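Local structure of PspGI restriction endonuclease (Pyrococcus sp. GI-H, 3BM3) at residues Arg123-Tyr128 with Ala138-Ser143. The protein binds DNA and probably cuts it at specific sites as a type II restriction endonuclease. The protein carries 2 engineered substitutions. Numbering follows the deposited sequence.
Engineered in segment 138-143: Ala138 (natural residue Asp).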
loop_
_atom_site.group_PDB
_atom_site.type_symbol
_atom_site.label_atom_id
_atom_site.label_comp_id
_atom_site.label_asym_id
_atom_site.label_seq_id
_atom_site.Cartn_x
_atom_site.Cartn_y
_atom_site.Cartn_z
ATOM N N ARG C 123 15.010 -10.247 -6.700
ATOM C CA ARG C 123 14.727 -11.266 -7.691
ATOM C C ARG C 123 13.233 -11.287 -7.966
ATOM O O ARG C 123 12.432 -11.185 -7.057
ATOM C CB ARG C 123 15.267 -12.624 -7.236
ATOM C CG ARG C 123 16.774 -12.601 -7.014
ATOM C CD ARG C 123 17.538 -11.974 -8.187
ATOM N NE ARG C 123 18.946 -12.395 -8.163
ATOM C CZ ARG C 123 19.905 -11.865 -7.407
ATOM N NH1 ARG C 123 19.661 -10.853 -6.599
ATOM N NH2 ARG C 123 21.134 -12.360 -7.468
ATOM N N VAL C 124 12.888 -11.358 -9.240
ATOM C CA VAL C 124 11.527 -11.446 -9.679
ATOM C C VAL C 124 11.202 -12.901 -9.947
ATOM O O VAL C 124 11.929 -13.610 -10.688
ATOM C CB VAL C 124 11.321 -10.594 -10.921
ATOM C CG1 VAL C 124 9.864 -10.647 -11.379
ATOM C CG2 VAL C 124 11.762 -9.161 -10.608
ATOM N N ILE C 125 10.121 -13.364 -9.315
ATOM C CA ILE C 125 9.622 -14.698 -9.532
ATOM C C ILE C 125 8.597 -14.572 -10.648
ATOM O O ILE C 125 7.522 -14.033 -10.460
ATOM C CB ILE C 125 8.982 -15.288 -8.270
ATOM C CG1 ILE C 125 10.011 -15.333 -7.149
ATOM C CG2 ILE C 125 8.404 -16.677 -8.593
ATOM C CD1 ILE C 125 9.426 -15.824 -5.833
ATOM N N LYS C 126 8.956 -15.046 -11.829
ATOM C CA LYS C 126 8.088 -14.875 -12.990
ATOM C C LYS C 126 6.861 -15.739 -12.818
ATOM O O LYS C 126 6.939 -16.876 -12.354
ATOM C CB LYS C 126 8.816 -15.180 -14.294
ATOM C CG LYS C 126 9.704 -14.038 -14.766
ATOM C CD LYS C 126 11.120 -14.202 -14.229
ATOM C CE LYS C 126 11.877 -12.897 -14.103
ATOM N NZ LYS C 126 12.978 -13.065 -13.145
ATOM N N ILE C 127 5.714 -15.163 -13.151
ATOM C CA ILE C 127 4.447 -15.828 -12.987
ATOM C C ILE C 127 3.912 -16.348 -14.287
ATOM O O ILE C 127 3.280 -17.411 -14.306
ATOM C CB ILE C 127 3.403 -14.864 -12.359
ATOM C CG1 ILE C 127 3.872 -14.401 -10.967
ATOM C CG2 ILE C 127 2.067 -15.523 -12.247
ATOM C CD1 ILE C 127 4.237 -15.542 -10.045
ATOM N N TYR C 128 4.131 -15.576 -15.342
ATOM C CA TYR C 128 3.680 -15.900 -16.690
ATOM C C TYR C 128 4.851 -16.029 -17.628
ATOM O O TYR C 128 5.783 -15.240 -17.558
ATOM C CB TYR C 128 2.785 -14.769 -17.179
ATOM C CG TYR C 128 1.613 -14.509 -16.253
ATOM C CD1 TYR C 128 0.568 -15.403 -16.168
ATOM C CD2 TYR C 128 1.552 -13.373 -15.457
ATOM C CE1 TYR C 128 -0.520 -15.189 -15.328
ATOM C CE2 TYR C 128 0.484 -13.162 -14.602
ATOM C CZ TYR C 128 -0.568 -14.061 -14.555
ATOM O OH TYR C 128 -1.656 -13.852 -13.727
ATOM N N ALA C 138 10.955 -9.468 -0.821
ATOM C CA ALA C 138 12.164 -8.762 -0.430
ATOM C C ALA C 138 13.347 -9.693 -0.429
ATOM O O ALA C 138 14.404 -9.340 -0.914
ATOM C CB ALA C 138 12.054 -8.100 0.952
ATOM N N PHE C 139 13.161 -10.888 0.126
ATOM C CA PHE C 139 14.224 -11.863 0.175
ATOM C C PHE C 139 13.717 -13.225 -0.207
ATOM O O PHE C 139 12.606 -13.608 0.120
ATOM C CB PHE C 139 14.833 -11.907 1.571
ATOM C CG PHE C 139 15.398 -10.591 1.983
ATOM C CD1 PHE C 139 16.645 -10.214 1.534
ATOM C CD2 PHE C 139 14.671 -9.699 2.738
ATOM C CE1 PHE C 139 17.183 -8.968 1.848
ATOM C CE2 PHE C 139 15.213 -8.450 3.064
ATOM C CZ PHE C 139 16.460 -8.103 2.628
ATOM N N ILE C 140 14.569 -13.930 -0.915
ATOM C CA ILE C 140 14.358 -15.320 -1.189
ATOM C C ILE C 140 15.531 -16.027 -0.580
ATOM O O ILE C 140 16.686 -15.723 -0.880
ATOM C CB ILE C 140 14.312 -15.605 -2.677
ATOM C CG1 ILE C 140 13.206 -14.787 -3.325
ATOM C CG2 ILE C 140 14.070 -17.110 -2.918
ATOM C CD1 ILE C 140 13.120 -14.912 -4.802
ATOM N N ILE C 141 15.234 -16.991 0.281
ATOM C CA ILE C 141 16.267 -17.719 0.979
ATOM C C ILE C 141 16.244 -19.172 0.543
ATOM O O ILE C 141 15.226 -19.827 0.681
ATOM C CB ILE C 141 16.072 -17.577 2.487
ATOM C CG1 ILE C 141 16.228 -16.075 2.834
ATOM C CG2 ILE C 141 17.085 -18.464 3.202
ATOM C CD1 ILE C 141 16.059 -15.734 4.225
ATOM N N PRO C 142 17.361 -19.679 -0.005
ATOM C CA PRO C 142 18.654 -19.011 -0.205
ATOM C C PRO C 142 18.806 -18.282 -1.536
ATOM O O PRO C 142 19.692 -17.419 -1.680
ATOM C CB PRO C 142 19.630 -20.166 -0.139
ATOM C CG PRO C 142 18.875 -21.299 -0.757
ATOM C CD PRO C 142 17.431 -21.103 -0.386
ATOM N N SER C 143 17.975 -18.636 -2.509
ATOM C CA SER C 143 18.095 -18.090 -3.838
ATOM C C SER C 143 16.849 -18.388 -4.617
ATOM O O SER C 143 16.124 -19.335 -4.319
ATOM C CB SER C 143 19.256 -18.754 -4.596
ATOM O OG SER C 143 18.992 -20.139 -4.798
#
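A single methyl carries the meeting of Ile140 with Ile125 and Arg123, a small example of how an edge strand of a PD-(D/E)XK-type nuclease core packs against a small hairpin through apolar contacts, without a hydrogen bond between the two segments. CD1 of Ile140 lies 3.9 Å from CG1 of Ile125, the two side chains running obliquely past one another. On the Arg123 side the same methyl reaches CB, at 4.0 Å, while the rest of that arginine bends away and NH1 bonds to the carbonyl O of His121.

In Ile140 the outer bonds are extended, chi2 176°, which carries CD1 far enough from strand 139-141 to bridge the gap. Val144 and Phe147 of helix 144-149 pack on Ile125, and Phe147 also touches Ile140; Leu177 and Phe181 of helix 167-181 also touch Ile125. The backbones are held separately: Ile125 pairs with Glu135 in the small antiparallel sheet, whereas strand 139-141 pairs with 155-160, where Ala138, an engineered residue, and Phe139 form a classic bulge opposite Ile157. Between these separately held backbones the two isoleucines also meet methyl to methyl, Ile140 CD1 lying 3.9 Å from Ile125 CD1.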